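Local coordinates for cell division control protein Cdc48 (Mycobacterium smegmatis, PDB 5E7P) that probably binds and hydrolyses ATP as a AAA-family ATPase of the Cdc48 type with two P-loop nucleotide-binding modules, and carries bound ADP in this crystal, at residues A[110-116]-A[179-185]; A[64-69]-A[138-143]; A[385-389]-A[573-577]. All blocks are in the same frame, centred on the assembly; numbering follows the deposited sequence.

Contact 1 (A[110-116]-A[179-185])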
loop_
_atom_site.group_PDB
_atom_site.type_symbol
_atom_site.label_atom_id
_atom_site.label_comp_id
_atom_site.label_asym_id
_atom_site.label_seq_id
_atom_site.Cartn_x
_atom_site.Cartn_y
_atom_site.Cartn_z
ATOM N N ALA A 110 9.535 4.010 7.112
ATOM C CA ALA A 110 10.396 4.190 8.276
ATOM C C ALA A 110 10.451 2.938 9.138
ATOM O O ALA A 110 9.420 2.343 9.450
ATOM C CB ALA A 110 9.912 5.361 9.111
ATOM N N ARG A 111 11.660 2.536 9.518
ATOM C CA ARG A 111 11.809 1.532 10.558
ATOM C C ARG A 111 11.472 2.222 11.865
ATOM O O ARG A 111 10.721 1.697 12.686
ATOM C CB ARG A 111 13.234 0.983 10.602
ATOM C CG ARG A 111 13.640 0.211 9.361
ATOM C CD ARG A 111 15.021 -0.410 9.521
ATOM N NE ARG A 111 15.584 -0.807 8.231
ATOM C CZ ARG A 111 16.430 -0.062 7.524
ATOM N NH1 ARG A 111 16.888 -0.501 6.359
ATOM N NH2 ARG A 111 16.822 1.118 7.984
ATOM N N SER A 112 12.026 3.418 12.041
ATOM C CA SER A 112 11.740 4.228 13.217
ATOM C C SER A 112 11.795 5.708 12.876
ATOM O O SER A 112 12.405 6.104 11.886
ATOM C CB SER A 112 12.735 3.929 14.343
ATOM O OG SER A 112 14.002 4.499 14.067
ATOM N N VAL A 113 11.136 6.516 13.698
ATOM C CA VAL A 113 11.248 7.967 13.629
ATOM C C VAL A 113 11.283 8.495 15.053
ATOM O O VAL A 113 10.343 8.282 15.819
ATOM C CB VAL A 113 10.051 8.618 12.909
ATOM C CG1 VAL A 113 10.130 10.133 13.029
ATOM C CG2 VAL A 113 9.995 8.197 11.448
ATOM N N THR A 114 12.365 9.173 15.417
ATOM C CA THR A 114 12.472 9.741 16.754
ATOM C C THR A 114 12.111 11.221 16.738
ATOM O O THR A 114 12.659 11.994 15.957
ATOM C CB THR A 114 13.879 9.550 17.346
ATOM O OG1 THR A 114 14.213 8.157 17.351
ATOM C CG2 THR A 114 13.930 10.078 18.769
ATOM N N VAL A 115 11.175 11.605 17.598
ATOM C CA VAL A 115 10.729 12.988 17.670
ATOM C C VAL A 115 11.021 13.581 19.042
ATOM O O VAL A 115 11.199 12.853 20.019
ATOM C CB VAL A 115 9.220 13.108 17.383
ATOM C CG1 VAL A 115 8.906 12.631 15.973
ATOM C CG2 VAL A 115 8.419 12.318 18.409
ATOM N N SER A 116 11.067 14.906 19.109
ATOM C CA SER A 116 11.301 15.593 20.371
ATOM C C SER A 116 10.166 16.562 20.668
ATOM O O SER A 116 9.598 17.162 19.758
ATOM C CB SER A 116 12.631 16.345 20.340
ATOM O OG SER A 116 12.892 16.972 21.583
ATOM N N THR A 179 9.831 18.142 16.691
ATOM C CA THR A 179 10.937 18.109 15.742
ATOM C C THR A 179 11.446 16.686 15.562
ATOM O O THR A 179 11.449 15.896 16.504
ATOM C CB THR A 179 12.105 19.031 16.162
ATOM O OG1 THR A 179 12.548 18.683 17.478
ATOM C CG2 THR A 179 11.671 20.489 16.144
ATOM N N VAL A 180 11.866 16.363 14.345
ATOM C CA VAL A 180 12.380 15.038 14.038
ATOM C C VAL A 180 13.883 14.993 14.284
ATOM O O VAL A 180 14.658 15.609 13.552
ATOM C CB VAL A 180 12.091 14.653 12.576
ATOM C CG1 VAL A 180 12.601 13.250 12.281
ATOM C CG2 VAL A 180 10.599 14.761 12.285
ATOM N N THR A 181 14.294 14.261 15.316
ATOM C CA THR A 181 15.704 14.190 15.686
ATOM C C THR A 181 16.424 13.036 14.997
ATOM O O THR A 181 17.654 13.020 14.931
ATOM C CB THR A 181 15.883 14.048 17.206
ATOM O OG1 THR A 181 15.573 12.708 17.605
ATOM C CG2 THR A 181 14.971 15.019 17.939
ATOM N N ALA A 182 15.655 12.080 14.483
ATOM C CA ALA A 182 16.228 10.911 13.821
ATOM C C ALA A 182 15.203 10.143 12.992
ATOM O O ALA A 182 14.029 10.054 13.354
ATOM C CB ALA A 182 16.865 9.985 14.847
ATOM N N VAL A 183 15.663 9.585 11.876
ATOM C CA VAL A 183 14.858 8.662 11.085
ATOM C C VAL A 183 15.689 7.431 10.736
ATOM O O VAL A 183 16.916 7.446 10.849
ATOM C CB VAL A 183 14.338 9.312 9.787
ATOM C CG1 VAL A 183 13.361 10.431 10.103
ATOM C CG2 VAL A 183 15.497 9.822 8.944
ATOM N N ASP A 184 15.016 6.369 10.313
ATOM C CA ASP A 184 15.687 5.130 9.938
ATOM C C ASP A 184 14.832 4.382 8.922
ATOM O O ASP A 184 13.685 4.044 9.212
ATOM C CB ASP A 184 15.940 4.263 11.174
ATOM C CG ASP A 184 16.820 3.061 10.879
ATOM O OD1 ASP A 184 17.667 3.152 9.966
ATOM O OD2 ASP A 184 16.668 2.023 11.563
ATOM N N PRO A 185 15.373 4.128 7.718
ATOM C CA PRO A 185 16.715 4.457 7.217
ATOM C C PRO A 185 16.931 5.960 7.028
ATOM O O PRO A 185 15.953 6.703 6.988
ATOM C CB PRO A 185 16.761 3.739 5.863
ATOM C CG PRO A 185 15.345 3.645 5.442
ATOM C CD PRO A 185 14.576 3.413 6.706
#
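R111 and D184 meet at the end of this antiparallel strand pair. The D184 carboxylate lies at the edge of the R111 guanidinium, with its plane turned 47° from it, and the salt bridge runs through one nitrogen, NH2 of R111 to OD1 of D184 at 3.0 Å. On the D184 side the position follows from a chi1 of -171°, which holds CG anti to the backbone N; on the arginine side the chain runs extended from CG to NE. P185, joined to D184 by a cis peptide bond, crosses R111 at about a right angle and lays its CD over one guanidinium face, 3.5 Å from R111 NH2.

Further along, T114 faces two residues at once. T181 N donates to T114 O at 2.9 Å. A weaker bond runs from A182 N to T114 O at 3.3 Å, while T114 N donates to A182 O. The extra residue shifts the register by one. The T114 and T181 side chains meet at a slant: CG2 of T114 lies 3.3 Å from OG1 of T181, and CG2 of T181 touches S116 CB. Beyond this point the pairing recovers, with S116 and T179 bonded in both directions, S116 N to T179 O at 2.8 Å.

S112, T114, S116, T179, A182 and D184 lie on one face; V113, V115, V180 and V183 form the other. There V113 CG1 is 4.0 Å from V180 CG1. V113 CG2 approaches V183 CG1 more loosely at 4.3 Å. M139 of strand 138-140 covers V180 and V183, and V189 packs on V113 and V183.

Two residues opposite one, with the amide of T181, and weakly that of A182, directed at T114 O, define a classic beta bulge, here within an antiparallel ladder that probably belongs to the second, C-terminal subdomain of a Cdc48-type N domain.

Contact 2 (A[64-69]-A[138-143])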
loop_
_atom_site.group_PDB
_atom_site.type_symbol
_atom_site.label_atom_id
_atom_site.label_comp_id
_atom_site.label_asym_id
_atom_site.label_seq_id
_atom_site.Cartn_x
_atom_site.Cartn_y
_atom_site.Cartn_z
ATOM N N ARG A 64 18.108 24.511 3.465
ATOM C CA ARG A 64 17.955 23.184 4.047
ATOM C C ARG A 64 17.220 22.271 3.073
ATOM O O ARG A 64 16.662 22.730 2.076
ATOM C CB ARG A 64 17.163 23.258 5.355
ATOM C CG ARG A 64 17.589 24.370 6.295
ATOM C CD ARG A 64 16.728 24.366 7.545
ATOM N NE ARG A 64 16.871 23.119 8.289
ATOM C CZ ARG A 64 16.063 22.738 9.273
ATOM N NH1 ARG A 64 16.271 21.585 9.894
ATOM N NH2 ARG A 64 15.045 23.508 9.634
ATOM N N THR A 65 17.213 20.977 3.374
ATOM C CA THR A 65 16.486 20.011 2.562
ATOM C C THR A 65 15.372 19.348 3.368
ATOM O O THR A 65 15.615 18.783 4.436
ATOM C CB THR A 65 17.418 18.920 1.996
ATOM O OG1 THR A 65 18.359 19.512 1.090
ATOM C CG2 THR A 65 16.612 17.864 1.255
ATOM N N THR A 66 14.148 19.428 2.857
ATOM C CA THR A 66 13.012 18.774 3.495
ATOM C C THR A 66 12.204 18.012 2.451
ATOM O O THR A 66 12.621 17.895 1.300
ATOM C CB THR A 66 12.102 19.786 4.224
ATOM O OG1 THR A 66 11.180 19.085 5.066
ATOM C CG2 THR A 66 11.332 20.639 3.227
ATOM N N ALA A 67 11.055 17.483 2.857
ATOM C CA ALA A 67 10.183 16.778 1.928
ATOM C C ALA A 67 8.712 17.005 2.256
ATOM O O ALA A 67 8.340 17.181 3.416
ATOM C CB ALA A 67 10.508 15.298 1.916
ATOM N N ALA A 68 7.879 17.006 1.222
ATOM C CA ALA A 68 6.444 17.162 1.404
ATOM C C ALA A 68 5.688 16.362 0.352
ATOM O O ALA A 68 6.278 15.880 -0.614
ATOM C CB ALA A 68 6.058 18.632 1.343
ATOM N N VAL A 69 4.382 16.220 0.551
ATOM C CA VAL A 69 3.530 15.499 -0.388
ATOM C C VAL A 69 3.006 16.448 -1.460
ATOM O O VAL A 69 2.455 17.507 -1.150
ATOM C CB VAL A 69 2.340 14.833 0.335
ATOM C CG1 VAL A 69 1.399 14.164 -0.666
ATOM C CG2 VAL A 69 2.842 13.828 1.361
ATOM N N VAL A 138 5.410 12.129 5.562
ATOM C CA VAL A 138 6.848 12.046 5.313
ATOM C C VAL A 138 7.662 12.793 6.366
ATOM O O VAL A 138 7.279 13.871 6.821
ATOM C CB VAL A 138 7.230 12.566 3.910
ATOM C CG1 VAL A 138 6.734 11.615 2.834
ATOM C CG2 VAL A 138 6.684 13.966 3.692
ATOM N N MET A 139 8.791 12.206 6.746
ATOM C CA MET A 139 9.638 12.768 7.787
ATOM C C MET A 139 11.060 12.951 7.280
ATOM O O MET A 139 11.548 12.168 6.465
ATOM C CB MET A 139 9.645 11.855 9.017
ATOM C CG MET A 139 8.269 11.552 9.590
ATOM S SD MET A 139 7.496 12.989 10.355
ATOM C CE MET A 139 5.796 12.439 10.464
ATOM N N THR A 140 11.716 13.997 7.768
ATOM C CA THR A 140 13.118 14.251 7.477
ATOM C C THR A 140 13.743 14.806 8.748
ATOM O O THR A 140 13.097 15.563 9.474
ATOM C CB THR A 140 13.288 15.274 6.334
ATOM O OG1 THR A 140 12.490 14.883 5.210
ATOM C CG2 THR A 140 14.747 15.366 5.906
ATOM N N VAL A 141 14.985 14.424 9.030
ATOM C CA VAL A 141 15.656 14.881 10.243
ATOM C C VAL A 141 15.741 16.406 10.283
ATOM O O VAL A 141 16.168 17.036 9.315
ATOM C CB VAL A 141 17.067 14.271 10.381
ATOM C CG1 VAL A 141 17.832 14.939 11.516
ATOM C CG2 VAL A 141 16.972 12.771 10.607
ATOM N N GLY A 142 15.309 16.988 11.399
ATOM C CA GLY A 142 15.338 18.428 11.575
ATOM C C GLY A 142 14.009 19.098 11.278
ATOM O O GLY A 142 13.821 20.276 11.583
ATOM N N ASP A 143 13.087 18.348 10.684
ATOM C CA ASP A 143 11.774 18.881 10.328
ATOM C C ASP A 143 10.928 19.218 11.549
ATOM O O ASP A 143 11.054 18.593 12.597
ATOM C CB ASP A 143 11.006 17.890 9.449
ATOM C CG ASP A 143 11.455 17.921 8.004
ATOM O OD1 ASP A 143 12.607 18.325 7.742
ATOM O OD2 ASP A 143 10.654 17.542 7.127
HETATM O O HOH W 1 9.917 16.010 5.202
#
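T66 and A67 face T140 and D143 across a seam bridged by a water, between two antiparallel strands that do not pair: the axes run at 176° but come no closer than 6.5 Å. Strand 65-72 belongs to the Cdc48 N-terminal domain, of the double-psi beta-barrel type; strand 138-140 is an outer strand of a separate small sheet and leads into a type II beta turn from T140 to D143.

T140 can be traced outward from CB, where it forks. CG2 heads for the neighbouring strand and stops 3.8 Å from T65 O. The other branch, OG1, stands beside the backbone N of T140; it lies 3.9 Å from CB of A67 and donates to the water at 2.8 Å. A weak hydrogen bond also joins this hydroxyl to OG1 of T188. The same water donates to A67 O at 2.7 Å and to OD2 of D143, so it links both segments where direct backbone bonds are absent. OD2 of D143 also lies 2.6 Å from OG1 of T66, and N91 of helix 86-92 packs on both of these side chains.

At the other end of the seam, V138 turns CG2 toward the backbone of A67, 3.6 Å from its O. R64, bent at chi3, touches the turn through one bond that is long and off the lone pairs: its NH1 donates to G142 O at 3.3 Å from above the carbonyl plane, at a C=O...N angle of 98°.

Contact 3 (A[385-389]-A[573-577])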
loop_
_atom_site.group_PDB
_atom_site.type_symbol
_atom_site.label_atom_id
_atom_site.label_comp_id
_atom_site.label_asym_id
_atom_site.label_seq_id
_atom_site.Cartn_x
_atom_site.Cartn_y
_atom_site.Cartn_z
ATOM N N ARG A 385 -0.206 -21.615 8.506
ATOM C CA ARG A 385 -1.194 -21.141 7.543
ATOM C C ARG A 385 -1.263 -19.617 7.482
ATOM O O ARG A 385 -0.831 -18.923 8.404
ATOM C CB ARG A 385 -2.571 -21.732 7.856
ATOM C CG ARG A 385 -3.190 -21.224 9.140
ATOM C CD ARG A 385 -4.356 -22.103 9.560
ATOM N NE ARG A 385 -3.909 -23.386 10.089
ATOM C CZ ARG A 385 -4.708 -24.425 10.307
ATOM N NH1 ARG A 385 -6.003 -24.338 10.031
ATOM N NH2 ARG A 385 -4.212 -25.554 10.796
ATOM N N GLU A 386 -1.810 -19.102 6.385
ATOM C CA GLU A 386 -1.837 -17.664 6.146
ATOM C C GLU A 386 -3.208 -17.164 5.704
ATOM O O GLU A 386 -4.043 -17.928 5.220
ATOM C CB GLU A 386 -0.781 -17.275 5.111
ATOM C CG GLU A 386 0.635 -17.625 5.518
ATOM C CD GLU A 386 1.664 -17.149 4.517
ATOM O OE1 GLU A 386 1.272 -16.512 3.516
ATOM O OE2 GLU A 386 2.867 -17.408 4.736
ATOM N N LEU A 387 -3.423 -15.864 5.865
ATOM C CA LEU A 387 -4.708 -15.256 5.570
ATOM C C LEU A 387 -4.479 -13.870 4.972
ATOM O O LEU A 387 -3.846 -13.014 5.592
ATOM C CB LEU A 387 -5.528 -15.159 6.855
ATOM C CG LEU A 387 -7.035 -15.378 6.775
ATOM C CD1 LEU A 387 -7.356 -16.571 5.893
ATOM C CD2 LEU A 387 -7.586 -15.590 8.168
ATOM N N GLY A 388 -4.982 -13.658 3.759
ATOM C CA GLY A 388 -4.803 -12.390 3.074
ATOM C C GLY A 388 -6.061 -11.544 3.051
ATOM O O GLY A 388 -7.105 -11.986 2.574
ATOM N N LEU A 389 -5.962 -10.322 3.566
ATOM C CA LEU A 389 -7.088 -9.391 3.564
ATOM C C LEU A 389 -7.119 -8.562 2.283
ATOM O O LEU A 389 -6.123 -8.469 1.564
ATOM C CB LEU A 389 -7.041 -8.477 4.792
ATOM C CG LEU A 389 -7.848 -8.937 6.011
ATOM C CD1 LEU A 389 -7.555 -10.387 6.347
ATOM C CD2 LEU A 389 -7.575 -8.045 7.212
ATOM N N ARG A 573 -2.311 -19.420 0.571
ATOM C CA ARG A 573 -2.834 -18.164 1.097
ATOM C C ARG A 573 -3.981 -17.661 0.225
ATOM O O ARG A 573 -4.942 -17.076 0.721
ATOM C CB ARG A 573 -1.746 -17.091 1.184
ATOM C CG ARG A 573 -2.171 -15.874 2.003
ATOM C CD ARG A 573 -1.366 -14.627 1.658
ATOM N NE ARG A 573 0.071 -14.870 1.692
ATOM C CZ ARG A 573 0.855 -14.875 0.618
ATOM N NH1 ARG A 573 0.342 -14.636 -0.580
ATOM N NH2 ARG A 573 2.154 -15.111 0.746
ATOM N N ALA A 574 -3.870 -17.894 -1.077
ATOM C CA ALA A 574 -4.892 -17.457 -2.017
ATOM C C ALA A 574 -6.170 -18.267 -1.833
ATOM O O ALA A 574 -7.269 -17.712 -1.807
ATOM C CB ALA A 574 -4.381 -17.571 -3.447
ATOM N N ARG A 575 -6.017 -19.580 -1.702
ATOM C CA ARG A 575 -7.157 -20.462 -1.473
ATOM C C ARG A 575 -7.893 -20.099 -0.186
ATOM O O ARG A 575 -9.123 -20.089 -0.148
ATOM C CB ARG A 575 -6.714 -21.931 -1.433
ATOM C CG ARG A 575 -6.525 -22.563 -2.804
ATOM C CD ARG A 575 -6.264 -24.065 -2.708
ATOM N NE ARG A 575 -4.837 -24.381 -2.683
ATOM C CZ ARG A 575 -4.154 -24.702 -1.588
ATOM N NH1 ARG A 575 -4.765 -24.759 -0.412
ATOM N NH2 ARG A 575 -2.858 -24.972 -1.670
ATOM N N ASP A 576 -7.132 -19.791 0.861
ATOM C CA ASP A 576 -7.705 -19.483 2.169
ATOM C C ASP A 576 -8.284 -18.072 2.252
ATOM O O ASP A 576 -9.018 -17.755 3.188
ATOM C CB ASP A 576 -6.662 -19.682 3.275
ATOM C CG ASP A 576 -6.273 -21.141 3.460
ATOM O OD1 ASP A 576 -7.032 -22.028 3.015
ATOM O OD2 ASP A 576 -5.210 -21.403 4.059
ATOM N N SER A 577 -7.958 -17.231 1.276
ATOM C CA SER A 577 -8.381 -15.832 1.304
ATOM C C SER A 577 -9.415 -15.490 0.231
ATOM O O SER A 577 -9.748 -14.321 0.048
ATOM C CB SER A 577 -7.171 -14.907 1.156
ATOM O OG SER A 577 -6.178 -15.210 2.118
HETATM O O HOH W 2 -2.224 -20.854 4.258
#
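With chi1 at -60°, CG of E386 swings away from its own carbonyl carbon, and the extended remainder carries the carboxylate to R573, whose chain bends back at chi3 (-51°) to present NE. The setting is an interface between two AAA modules: strand 385-388, an outermost strand of the first module's sheet, packs on the C-terminal end of helix 563-576 of the second. G388 lies near, but not in, the first ADP site, about 7 Å from the side chain of K276.

Both contacts from R573 go to one oxygen: E386 OE1 receives NE of R573 at 2.7 Å and, weakly, NH2 of R573 at 3.2 Å, with the carboxylate and guanidinium planes 24° apart. Nearer the backbones, the aliphatic portions touch, CB of E386 lying 3.7 Å from CG of R573.

S577 joins the helix end to the strand: its OG donates back to R573 O at 2.6 Å and accepts the amide of G388. That use of both its donor and acceptor fixes the hydroxyl's rotation. Nearby, CD1 of L387 lies 4.1 Å from CB of D576, and W244 covers both residues. A water completes the join, accepting from E386 N at 2.8 Å and donating to OD2 of D576 at 3.0 Å.

Overall arrangement
Contacts 1 and 2 are neighbours, their centres about 11 Å apart; the centre of contact 3 is about 34 and 38 Å from theirs. The first two interlock along the chain, in the order 64-69, 110-116, 138-143, 179-185, and touch through probable hydrogen bonds between V180 and the turn residues G142 and D143. Segment 179-185 pairs with 110-116 in one sheet and also touches the turn of 138-143, consistent with contact 2 joining the double-psi barrel to the neighbouring small sheets of the N-terminal region. Contact 3 comes later, after both have closed, and joins the two ATPase modules on the opposite side of the chain's centre from contact 2.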